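Side-chain contacts in globin (Geobacter sulfurreducens, PDB 2W31), which is the heme-binding globin domain of a globin-coupled sensor, with bis-histidyl six-coordinate heme iron, and probably also binds oxygen: residues T14-E19 with R128-E133; A50-E55 with V96-H101; N80-N85 with D140-I145. All coordinates share one frame; numbering follows the deposited sequence. Where two conformers were deposited one is given.

In the fold
Contacts 1 and 3 both use helix 125-151 of the globin fold, at different levels: in contact 1 helix 15-23 comes up to it at the surface, whereas in contact 3 helix 80-96 packs on it deep in the chain. Contact 2, partly buried and on the other side of the chain's centre from contact 1, lies where helix 80-96 ends and turns into helix 100-121, beside the heme. The chemistry follows the place: polar groups and a bridging water in contact 1, a phenylalanine among aliphatic groups and heme carbons in contact 2, isoleucines plus one direct hydrogen bond in contact 3. All three also touch the second subunit.

Contact 1 of 3, residues T14-E19 with R128-E133; sequences TDEDAE and RRQRRE
Glu16 and Gln130 meet where two helices of the globin fold, 15-23 and 125-151, face each other at the surface. Their side chains cross at about a right angle, and carboxylate and amide planes stand 82° apart, so the flat ends do not stack. Glu16 has CG anti to its own N (chi1 -152°) and a bend at chi2, which swings the carboxylate over to the other helix. Gln130 is extended beyond CG and brings its amide up to Glu16 OE2, a meeting that involves the side-chain ends and no apolar core. Deeper in, the buried Asp17 does not touch 128-133 directly and makes its link through water. Its OD2 takes the backbone N-H of Thr14, the N-cap residue, through the anti lone pair at 2.9 Å and 167°, and also forms a salt bridge with Lys137. The lysine probably offsets the negative charge, to which Glu133, its OE1 6.1 Å from Asp17 OD1, may add. Arg129, one residue before Gln130, forms a salt bridge to Asp120 of the second subunit. One water completes the link between the helices, donating to Asp17 OD1 at 2.9 Å and to Gln130 O at 2.7 Å.

Contact 2 of 3, residues A50-E55 with V96-H101; sequences AEFLKE and VGLNAH. With HEM (protoporphyrin IX containing Fe), chain C.
Phe52 meets Val96, Gly97 and Leu98 at the rim of the globin heme pocket, where the residues following helix 47-50 face the turn that ends helix 80-96. The carbonyl of Ala50 accepts the N-H of Leu53, folding the backbone round the phenylalanine. At Phe52, CG lies anti to the carbonyl carbon (chi1 -69°) and the ring extends from the heme toward the turn. Its root stays with the heme: CB is 3.8 Å from vinyl atom CBC. The ring's edge takes the polar backbone, with Val96 O in the ring plane 3.2 Å from CE1 and Gly97 O near that plane. Val96 CG2 sits near CE1, whereas Leu98 CD1 meets the other flank of the ring obliquely, 3.7 Å from CE2. Val96 turns its other branch, CG1, to propionate carbon CBD, while Leu98 touches the heme with both methyls, CD2 lying 3.6 Å from pyrrole C2C. Leu98 is also close to the axial ligand His93. After Phe52 the chain turns away, and Leu53 packs on helix 32-44. Across from Phe52, Gly97 with its positive phi closes a Schellman motif, and Asn99 caps helix 100-121 by accepting the N-H of His101 on OD1 at 2.9 Å.

Contact 3 of 3, residues N80-N85 with D140-I145; sequences NRYIHN and DINLDI
Tyr82 reaches from helix 80-96 to Asn142 on helix 125-151, two helices of the globin fold that pack in the interior. With CG anti to the backbone N (chi1 -175°), the tyrosine carries its hydroxyl to the other helix. Asn142 ND2 donates to Tyr82 OH at 3.1 Å and 168°, the oxygen lying in the amide plane, while ring and amide planes stand 70° apart. The second N-H of ND2 goes to Ile138 O, and OD1 accepts from Trp69, which together fix the amide's rotation. A phenylalanine in place of Tyr82 would probably leave one Asn142 N-H without its acceptor. Beside this polar link the packing is looser and less definite: in the conformers given, Ile83 and Ile145 cross at about a right angle, Ile83 CG1 meeting Ile145 CD1 at 4.2 Å. Helix 4-11 adds Met4 on Tyr82 and Ile7 on Ile83. The outer face of helix 80-96, with His84 turned from the partner helix, is exposed. On the buried side, the side chain of Asn142 lies about 5 Å from the heme. Both its N-H groups and its carbonyl oxygen have partners, so a buried polar group is paid for inside a largely apolar interface.

Contact 1 of 3, residues T14-E19 with R128-E133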
loop_
_atom_site.group_PDB
_atom_site.type_symbol
_atom_site.label_atom_id
_atom_site.label_comp_id
_atom_site.label_asym_id
_atom_site.label_seq_id
_atom_site.Cartn_x
_atom_site.Cartn_y
_atom_site.Cartn_z
ATOM N N THR A 14 -15.849 -4.829 -4.989
ATOM C CA THR A 14 -17.227 -5.022 -5.482
ATOM C C THR A 14 -18.098 -3.803 -5.294
ATOM O O THR A 14 -17.661 -2.801 -4.720
ATOM C CB THR A 14 -17.926 -6.116 -4.702
ATOM O OG1 THR A 14 -18.068 -5.728 -3.329
ATOM C CG2 THR A 14 -17.139 -7.435 -4.804
ATOM N N ASP A 15 -19.364 -3.896 -5.746
ATOM C CA ASP A 15 -20.281 -2.780 -5.517
ATOM C C ASP A 15 -20.437 -2.436 -4.031
ATOM O O ASP A 15 -20.641 -1.264 -3.695
ATOM C CB ASP A 15 -21.649 -3.063 -6.122
ATOM C CG ASP A 15 -21.591 -3.191 -7.642
ATOM O OD1 ASP A 15 -20.853 -2.393 -8.275
ATOM O OD2 ASP A 15 -22.292 -4.071 -8.213
ATOM N N GLU A 16 -20.313 -3.429 -3.146
ATOM C CA GLU A 16 -20.329 -3.128 -1.724
ATOM C C GLU A 16 -19.179 -2.199 -1.329
ATOM O O GLU A 16 -19.374 -1.300 -0.527
ATOM C CB GLU A 16 -20.250 -4.363 -0.826
ATOM C CG GLU A 16 -20.946 -4.077 0.531
ATOM C CD GLU A 16 -20.397 -4.791 1.786
ATOM O OE1 GLU A 16 -19.677 -5.816 1.685
ATOM O OE2 GLU A 16 -20.716 -4.303 2.901
ATOM N N ASP A 17 -17.974 -2.445 -1.859
ATOM C CA ASP A 17 -16.871 -1.549 -1.558
ATOM C C ASP A 17 -17.161 -0.137 -2.098
ATOM O O ASP A 17 -16.872 0.851 -1.452
ATOM C CB ASP A 17 -15.573 -2.048 -2.165
ATOM C CG ASP A 17 -15.116 -3.349 -1.555
ATOM O OD1 ASP A 17 -14.712 -3.342 -0.381
ATOM O OD2 ASP A 17 -15.133 -4.372 -2.265
ATOM N N ALA A 18 -17.701 -0.048 -3.311
ATOM C CA ALA A 18 -18.014 1.292 -3.876
ATOM C C ALA A 18 -19.031 2.015 -3.004
ATOM O O ALA A 18 -18.886 3.217 -2.751
ATOM C CB ALA A 18 -18.515 1.193 -5.329
ATOM N N GLU A 19 -20.059 1.283 -2.539
ATOM C CA GLU A 19 -21.067 1.880 -1.632
ATOM C C GLU A 19 -20.445 2.366 -0.318
ATOM O O GLU A 19 -20.759 3.459 0.180
ATOM C CB GLU A 19 -22.204 0.882 -1.394
ATOM C CG GLU A 19 -23.093 0.715 -2.640
ATOM C CD GLU A 19 -23.922 -0.574 -2.669
ATOM O OE1 GLU A 19 -24.157 -1.181 -1.599
ATOM O OE2 GLU A 19 -24.330 -0.988 -3.793
ATOM N N ARG A 128 -16.017 -0.720 10.999
ATOM C CA ARG A 128 -14.644 -0.235 10.827
ATOM C C ARG A 128 -13.875 -1.154 9.858
ATOM O O ARG A 128 -13.195 -0.663 8.929
ATOM C CB ARG A 128 -13.981 -0.174 12.225
ATOM C CG ARG A 128 -12.727 0.589 12.267
ATOM C CD ARG A 128 -12.323 0.992 13.677
ATOM N NE ARG A 128 -12.045 -0.164 14.516
ATOM C CZ ARG A 128 -12.774 -0.506 15.571
ATOM N NH1 ARG A 128 -13.839 0.214 15.895
ATOM N NH2 ARG A 128 -12.455 -1.576 16.282
ATOM N N ARG A 129 -14.001 -2.477 10.047
ATOM C CA ARG A 129 -13.266 -3.423 9.207
ATOM C C ARG A 129 -13.661 -3.259 7.732
ATOM O O ARG A 129 -12.811 -3.160 6.828
ATOM C CB ARG A 129 -13.491 -4.867 9.643
ATOM C CG ARG A 129 -12.496 -5.837 8.971
ATOM C CD ARG A 129 -12.839 -7.332 9.197
ATOM N NE ARG A 129 -13.233 -7.606 10.593
ATOM C CZ ARG A 129 -12.408 -7.941 11.597
ATOM N NH1 ARG A 129 -11.084 -8.105 11.414
ATOM N NH2 ARG A 129 -12.917 -8.166 12.803
ATOM N N GLN A 130 -14.964 -3.183 7.490
ATOM C CA GLN A 130 -15.461 -3.070 6.127
ATOM C C GLN A 130 -15.017 -1.778 5.439
ATOM O O GLN A 130 -14.630 -1.821 4.253
ATOM C CB GLN A 130 -16.991 -3.204 6.103
ATOM C CG GLN A 130 -17.497 -4.631 6.309
ATOM C CD GLN A 130 -19.033 -4.699 6.202
ATOM O OE1 GLN A 130 -19.667 -3.755 5.734
ATOM N NE2 GLN A 130 -19.629 -5.824 6.645
ATOM N N ARG A 131 -15.042 -0.660 6.163
ATOM C CA ARG A 131 -14.601 0.637 5.611
ATOM C C ARG A 131 -13.086 0.668 5.385
ATOM O O ARG A 131 -12.628 1.133 4.326
ATOM C CB ARG A 131 -15.065 1.799 6.498
ATOM C CG ARG A 131 -16.575 2.037 6.346
ATOM C CD ARG A 131 -17.227 2.705 7.562
ATOM N NE ARG A 131 -18.668 2.867 7.321
ATOM C CZ ARG A 131 -19.564 1.885 7.357
ATOM N NH1 ARG A 131 -19.204 0.640 7.648
ATOM N NH2 ARG A 131 -20.851 2.151 7.077
ATOM N N ARG A 132 -12.317 0.110 6.334
ATOM C CA ARG A 132 -10.875 0.016 6.146
ATOM C C ARG A 132 -10.567 -0.853 4.924
ATOM O O ARG A 132 -9.670 -0.499 4.117
ATOM C CB ARG A 132 -10.189 -0.545 7.401
ATOM C CG ARG A 132 -8.664 -0.403 7.381
ATOM C CD ARG A 132 -8.001 -1.057 8.578
ATOM N NE ARG A 132 -8.325 -2.486 8.689
ATOM C CZ ARG A 132 -9.006 -3.039 9.695
ATOM N NH1 ARG A 132 -9.439 -2.305 10.704
ATOM N NH2 ARG A 132 -9.248 -4.343 9.689
ATOM N N GLU A 133 -11.259 -2.003 4.788
ATOM C CA GLU A 133 -10.959 -2.867 3.645
ATOM C C GLU A 133 -11.234 -2.168 2.297
ATOM O O GLU A 133 -10.445 -2.294 1.366
ATOM C CB GLU A 133 -11.725 -4.200 3.724
ATOM C CG GLU A 133 -11.182 -5.168 4.831
ATOM C CD GLU A 133 -12.078 -6.376 5.100
ATOM O OE1 GLU A 133 -13.280 -6.324 4.771
ATOM O OE2 GLU A 133 -11.595 -7.339 5.727
HETATM O O HOH W 1 -15.284 -3.726 2.398
#

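Contact 2 of 3, residues A50-E55 with V96-H101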
loop_
_atom_site.group_PDB
_atom_site.type_symbol
_atom_site.label_atom_id
_atom_site.label_comp_id
_atom_site.label_asym_id
_atom_site.label_seq_id
_atom_site.Cartn_x
_atom_site.Cartn_y
_atom_site.Cartn_z
ATOM N N ALA A 50 10.452 18.556 -2.034
ATOM C CA ALA A 50 10.300 19.982 -1.751
ATOM C C ALA A 50 10.682 20.811 -2.988
ATOM O O ALA A 50 10.118 21.891 -3.218
ATOM C CB ALA A 50 11.110 20.402 -0.521
ATOM N N GLU A 51 11.639 20.316 -3.780
ATOM C CA GLU A 51 12.007 20.954 -5.040
ATOM C C GLU A 51 10.816 21.247 -5.931
ATOM O O GLU A 51 10.678 22.348 -6.454
ATOM C CB GLU A 51 13.030 20.139 -5.836
ATOM C CG GLU A 51 14.434 20.148 -5.299
ATOM C CD GLU A 51 15.001 21.578 -5.144
ATOM O OE1 GLU A 51 15.040 22.368 -6.128
ATOM O OE2 GLU A 51 15.413 21.897 -4.019
ATOM N N PHE A 52 9.923 20.278 -6.086
ATOM C CA PHE A 52 8.828 20.384 -7.035
ATOM C C PHE A 52 7.793 21.361 -6.597
ATOM O O PHE A 52 6.909 21.683 -7.378
ATOM C CB PHE A 52 8.117 19.016 -7.242
ATOM C CG PHE A 52 8.957 18.016 -7.964
ATOM C CD1 PHE A 52 8.906 17.929 -9.369
ATOM C CD2 PHE A 52 9.847 17.209 -7.270
ATOM C CE1 PHE A 52 9.710 17.015 -10.048
ATOM C CE2 PHE A 52 10.668 16.276 -7.952
ATOM C CZ PHE A 52 10.604 16.205 -9.350
ATOM N N LEU A 53 7.882 21.814 -5.346
ATOM C CA LEU A 53 6.902 22.741 -4.780
ATOM C C LEU A 53 7.389 24.186 -4.707
ATOM O O LEU A 53 6.660 25.046 -4.161
ATOM C CB LEU A 53 6.483 22.264 -3.401
ATOM C CG LEU A 53 5.828 20.867 -3.427
ATOM C CD1 LEU A 53 5.452 20.524 -2.025
ATOM C CD2 LEU A 53 4.604 20.829 -4.363
ATOM N N LYS A 54 8.585 24.462 -5.255
ATOM C CA LYS A 54 9.150 25.824 -5.214
ATOM C C LYS A 54 8.374 26.770 -6.117
ATOM O O LYS A 54 7.977 27.834 -5.668
ATOM C CB LYS A 54 10.634 25.901 -5.614
ATOM C CG LYS A 54 11.601 25.024 -4.833
ATOM C CD LYS A 54 11.525 25.127 -3.313
ATOM C CE LYS A 54 12.748 24.455 -2.677
ATOM N NZ LYS A 54 13.321 25.267 -1.551
ATOM N N GLU A 55 8.126 26.378 -7.378
ATOM C CA GLU A 55 7.345 27.240 -8.283
ATOM C C GLU A 55 5.945 27.426 -7.761
ATOM O O GLU A 55 5.344 28.538 -7.871
ATOM C CB GLU A 55 7.354 26.705 -9.715
ATOM C CG GLU A 55 8.747 26.817 -10.377
ATOM C CD GLU A 55 9.233 28.254 -10.520
ATOM O OE1 GLU A 55 10.182 28.633 -9.803
ATOM O OE2 GLU A 55 8.669 29.000 -11.359
ATOM N N VAL A 96 7.437 15.074 -15.271
ATOM C CA VAL A 96 8.145 16.133 -14.511
ATOM C C VAL A 96 9.427 15.666 -13.793
ATOM O O VAL A 96 10.148 16.482 -13.199
ATOM C CB VAL A 96 7.235 16.867 -13.504
ATOM C CG1 VAL A 96 6.066 17.495 -14.235
ATOM C CG2 VAL A 96 6.774 15.926 -12.354
ATOM N N GLY A 97 9.692 14.357 -13.843
ATOM C CA GLY A 97 10.944 13.834 -13.331
ATOM C C GLY A 97 10.888 13.383 -11.876
ATOM O O GLY A 97 11.917 13.205 -11.235
ATOM N N LEU A 98 9.675 13.175 -11.368
ATOM C CA LEU A 98 9.519 12.666 -10.005
ATOM C C LEU A 98 9.831 11.137 -9.939
ATOM O O LEU A 98 9.262 10.329 -10.695
ATOM C CB LEU A 98 8.095 12.940 -9.532
ATOM C CG LEU A 98 7.801 12.539 -8.081
ATOM C CD1 LEU A 98 8.586 13.398 -7.090
ATOM C CD2 LEU A 98 6.283 12.589 -7.827
ATOM N N ASN A 99 10.732 10.742 -9.043
ATOM C CA ASN A 99 11.024 9.308 -8.895
ATOM C C ASN A 99 9.776 8.609 -8.325
ATOM O O ASN A 99 9.142 9.111 -7.390
ATOM C CB ASN A 99 12.252 9.067 -7.993
ATOM C CG ASN A 99 12.750 7.611 -8.023
ATOM O OD1 ASN A 99 12.105 6.692 -7.519
ATOM N ND2 ASN A 99 13.924 7.410 -8.601
ATOM N N ALA A 100 9.456 7.438 -8.876
ATOM C CA ALA A 100 8.271 6.655 -8.446
ATOM C C ALA A 100 8.295 6.393 -6.925
ATOM O O ALA A 100 7.227 6.271 -6.283
ATOM C CB ALA A 100 8.223 5.321 -9.178
ATOM N N HIS A 101 9.477 6.224 -6.328
ATOM C CA HIS A 101 9.587 6.024 -4.857
ATOM C C HIS A 101 8.740 7.032 -4.078
ATOM O O HIS A 101 8.126 6.682 -3.072
ATOM C CB HIS A 101 11.065 6.112 -4.426
ATOM C CG HIS A 101 11.308 6.413 -2.968
ATOM N ND1 HIS A 101 10.943 5.577 -1.910
ATOM C CD2 HIS A 101 11.933 7.478 -2.402
ATOM C CE1 HIS A 101 11.345 6.129 -0.773
ATOM N NE2 HIS A 101 11.925 7.297 -1.048
HETATM C CHA HEM C . 0.239 16.351 -10.592
HETATM C CHB HEM C . -1.965 13.066 -7.840
HETATM C CHC HEM C . 2.236 12.339 -5.535
HETATM C CHD HEM C . 3.916 16.463 -7.408
HETATM C C1A HEM C . -0.727 15.520 -10.066
HETATM C C2A HEM C . -2.092 15.386 -10.544
HETATM C C3A HEM C . -2.718 14.492 -9.769
HETATM C C4A HEM C . -1.737 14.029 -8.792
HETATM C CMA HEM C . -4.174 13.993 -9.851
HETATM C CAA HEM C . -2.697 16.152 -11.764
HETATM C CBA HEM C . -2.135 15.401 -12.977
HETATM C CGA HEM C . -2.857 15.671 -14.282
HETATM O O1A HEM C . -4.029 15.232 -14.456
HETATM O O2A HEM C . -2.232 16.322 -15.166
HETATM C C1B HEM C . -0.973 12.479 -7.071
HETATM C C2B HEM C . -1.095 11.271 -6.270
HETATM C C3B HEM C . 0.062 11.062 -5.633
HETATM C C4B HEM C . 0.948 12.167 -5.971
HETATM C CMB HEM C . -2.386 10.423 -6.255
HETATM C CAB HEM C . 0.437 9.943 -4.664
HETATM C CBB HEM C . -0.423 9.496 -3.729
HETATM C C1C HEM C . 3.029 13.433 -5.774
HETATM C C2C HEM C . 4.271 13.753 -5.112
HETATM C C3C HEM C . 4.716 14.913 -5.603
HETATM C C4C HEM C . 3.779 15.351 -6.617
HETATM C CMC HEM C . 4.948 12.923 -4.023
HETATM C CAC HEM C . 6.016 15.631 -5.187
HETATM C CBC HEM C . 6.072 16.900 -4.793
HETATM C C1D HEM C . 3.156 16.732 -8.516
HETATM C C2D HEM C . 3.497 17.718 -9.553
HETATM C C3D HEM C . 2.361 17.687 -10.554
HETATM C C4D HEM C . 1.424 16.704 -10.018
HETATM C CMD HEM C . 4.759 18.568 -9.614
HETATM C CAD HEM C . 2.182 18.540 -11.839
HETATM C CBD HEM C . 3.022 18.029 -12.994
HETATM C CGD HEM C . 3.053 19.110 -14.057
HETATM O O1D HEM C . 3.535 20.244 -13.790
HETATM O O2D HEM C . 2.596 18.829 -15.187
HETATM N NA HEM C . -0.532 14.688 -8.985
HETATM N NB HEM C . 0.280 12.992 -6.867
HETATM N NC HEM C . 2.736 14.432 -6.697
HETATM N ND HEM C . 1.942 16.175 -8.843
HETATM FE FE HEM C . 1.102 14.571 -7.827
#

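Contact 3 of 3, residues N80-N85 with D140-I145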
loop_
_atom_site.group_PDB
_atom_site.type_symbol
_atom_site.label_atom_id
_atom_site.label_comp_id
_atom_site.label_asym_id
_atom_site.label_seq_id
_atom_site.Cartn_x
_atom_site.Cartn_y
_atom_site.Cartn_z
ATOM N N ASN A 80 -13.859 2.332 -16.530
ATOM C CA ASN A 80 -12.675 2.427 -17.387
ATOM C C ASN A 80 -12.200 3.882 -17.586
ATOM O O ASN A 80 -10.998 4.137 -17.733
ATOM C CB ASN A 80 -12.825 1.639 -18.693
ATOM C CG ASN A 80 -12.516 0.163 -18.519
ATOM O OD1 ASN A 80 -11.344 -0.252 -18.425
ATOM N ND2 ASN A 80 -13.569 -0.646 -18.499
ATOM N N ARG A 81 -13.106 4.840 -17.500
ATOM C CA ARG A 81 -12.725 6.250 -17.462
ATOM C C ARG A 81 -11.823 6.576 -16.251
ATOM O O ARG A 81 -10.846 7.347 -16.336
ATOM C CB ARG A 81 -13.985 7.083 -17.417
ATOM C CG ARG A 81 -13.789 8.570 -17.531
ATOM C CD ARG A 81 -15.146 9.229 -17.787
ATOM N NE ARG A 81 -15.110 10.675 -17.601
ATOM C CZ ARG A 81 -16.094 11.378 -17.042
ATOM N NH1 ARG A 81 -17.187 10.761 -16.591
ATOM N NH2 ARG A 81 -15.979 12.699 -16.920
ATOM N N TYR A 82 -12.182 6.014 -15.108
ATOM C CA TYR A 82 -11.385 6.217 -13.903
ATOM C C TYR A 82 -9.960 5.680 -14.070
ATOM O O TYR A 82 -9.001 6.359 -13.667
ATOM C CB TYR A 82 -12.107 5.539 -12.741
ATOM C CG TYR A 82 -11.497 5.749 -11.369
ATOM C CD1 TYR A 82 -11.713 6.917 -10.667
ATOM C CD2 TYR A 82 -10.728 4.739 -10.756
ATOM C CE1 TYR A 82 -11.156 7.116 -9.396
ATOM C CE2 TYR A 82 -10.174 4.918 -9.494
ATOM C CZ TYR A 82 -10.375 6.107 -8.809
ATOM O OH TYR A 82 -9.857 6.303 -7.533
ATOM N N ILE A 83 -9.812 4.468 -14.618
ATOM C CA ILE A 83 -8.468 3.912 -14.841
ATOM C C ILE A 83 -7.657 4.742 -15.844
ATOM O O ILE A 83 -6.446 4.939 -15.676
ATOM C CB ILE A 83 -8.489 2.407 -15.235
ATOM C CG1 ILE A 83 -7.127 1.976 -15.808
ATOM C CG2 ILE A 83 -9.588 2.130 -16.227
ATOM C CD1 ILE A 83 -6.939 0.501 -15.891
ATOM N N HIS A 84 -8.316 5.229 -16.885
ATOM C CA HIS A 84 -7.614 5.999 -17.891
ATOM C C HIS A 84 -7.066 7.259 -17.273
ATOM O O HIS A 84 -5.931 7.657 -17.537
ATOM C CB HIS A 84 -8.562 6.324 -19.038
ATOM C CG HIS A 84 -9.042 5.108 -19.768
ATOM N ND1 HIS A 84 -8.410 3.883 -19.670
ATOM C CD2 HIS A 84 -10.088 4.924 -20.611
ATOM C CE1 HIS A 84 -9.055 2.996 -20.406
ATOM N NE2 HIS A 84 -10.071 3.602 -20.994
ATOM N N ASN A 85 -7.871 7.883 -16.423
ATOM C CA ASN A 85 -7.451 9.076 -15.725
ATOM C C ASN A 85 -6.259 8.829 -14.786
ATOM O O ASN A 85 -5.346 9.667 -14.706
ATOM C CB ASN A 85 -8.623 9.681 -14.959
ATOM C CG ASN A 85 -8.316 11.055 -14.488
ATOM O OD1 ASN A 85 -8.030 11.945 -15.294
ATOM N ND2 ASN A 85 -8.311 11.243 -13.184
ATOM N N ASP A 140 -4.723 1.001 -2.903
ATOM C CA ASP A 140 -3.799 0.041 -3.568
ATOM C C ASP A 140 -4.017 -0.008 -5.081
ATOM O O ASP A 140 -3.041 -0.119 -5.832
ATOM C CB ASP A 140 -3.859 -1.347 -2.904
ATOM C CG ASP A 140 -3.109 -1.395 -1.569
ATOM O OD1 ASP A 140 -2.499 -0.368 -1.161
ATOM O OD2 ASP A 140 -3.161 -2.472 -0.933
ATOM N N ILE A 141 -5.274 0.089 -5.531
ATOM C CA ILE A 141 -5.561 0.168 -6.964
ATOM C C ILE A 141 -4.944 1.429 -7.567
ATOM O O ILE A 141 -4.284 1.360 -8.617
ATOM C CB ILE A 141 -7.088 0.091 -7.237
ATOM C CG1 ILE A 141 -7.596 -1.327 -6.935
ATOM C CG2 ILE A 141 -7.446 0.573 -8.688
ATOM C CD1 ILE A 141 -9.130 -1.508 -6.814
ATOM N N ASN A 142 -5.100 2.572 -6.886
ATOM C CA ASN A 142 -4.486 3.821 -7.364
ATOM C C ASN A 142 -2.966 3.699 -7.507
ATOM O O ASN A 142 -2.377 4.063 -8.525
ATOM C CB ASN A 142 -4.877 4.993 -6.452
ATOM C CG ASN A 142 -6.227 5.608 -6.830
ATOM O OD1 ASN A 142 -6.269 6.770 -7.284
ATOM N ND2 ASN A 142 -7.303 4.854 -6.680
ATOM N N LEU A 143 -2.326 3.177 -6.461
ATOM C CA LEU A 143 -0.875 3.030 -6.468
ATOM C C LEU A 143 -0.419 2.040 -7.558
ATOM O O LEU A 143 0.609 2.250 -8.234
ATOM C CB LEU A 143 -0.432 2.527 -5.072
ATOM C CG LEU A 143 1.077 2.301 -4.894
ATOM C CD1 LEU A 143 1.896 3.570 -5.153
ATOM C CD2 LEU A 143 1.340 1.775 -3.475
ATOM N N ASP A 144 -1.200 0.988 -7.769
ATOM C CA ASP A 144 -0.891 -0.056 -8.767
ATOM C C ASP A 144 -0.870 0.594 -10.164
ATOM O O ASP A 144 0.118 0.489 -10.922
ATOM C CB ASP A 144 -1.978 -1.133 -8.638
ATOM C CG ASP A 144 -1.803 -2.353 -9.581
ATOM O OD1 ASP A 144 -0.974 -2.327 -10.560
ATOM O OD2 ASP A 144 -2.533 -3.357 -9.337
ATOM N N ILE A 145 -1.935 1.308 -10.511
ATOM C CA ILE A 145 -2.054 1.875 -11.866
ATOM C C ILE A 145 -0.999 2.973 -12.095
ATOM O O ILE A 145 -0.370 3.045 -13.168
ATOM C CB ILE A 145 -3.485 2.410 -12.107
ATOM C CG1 ILE A 145 -4.491 1.261 -12.202
ATOM C CG2 ILE A 145 -3.513 3.269 -13.394
ATOM C CD1 ILE A 145 -5.921 1.625 -11.808
#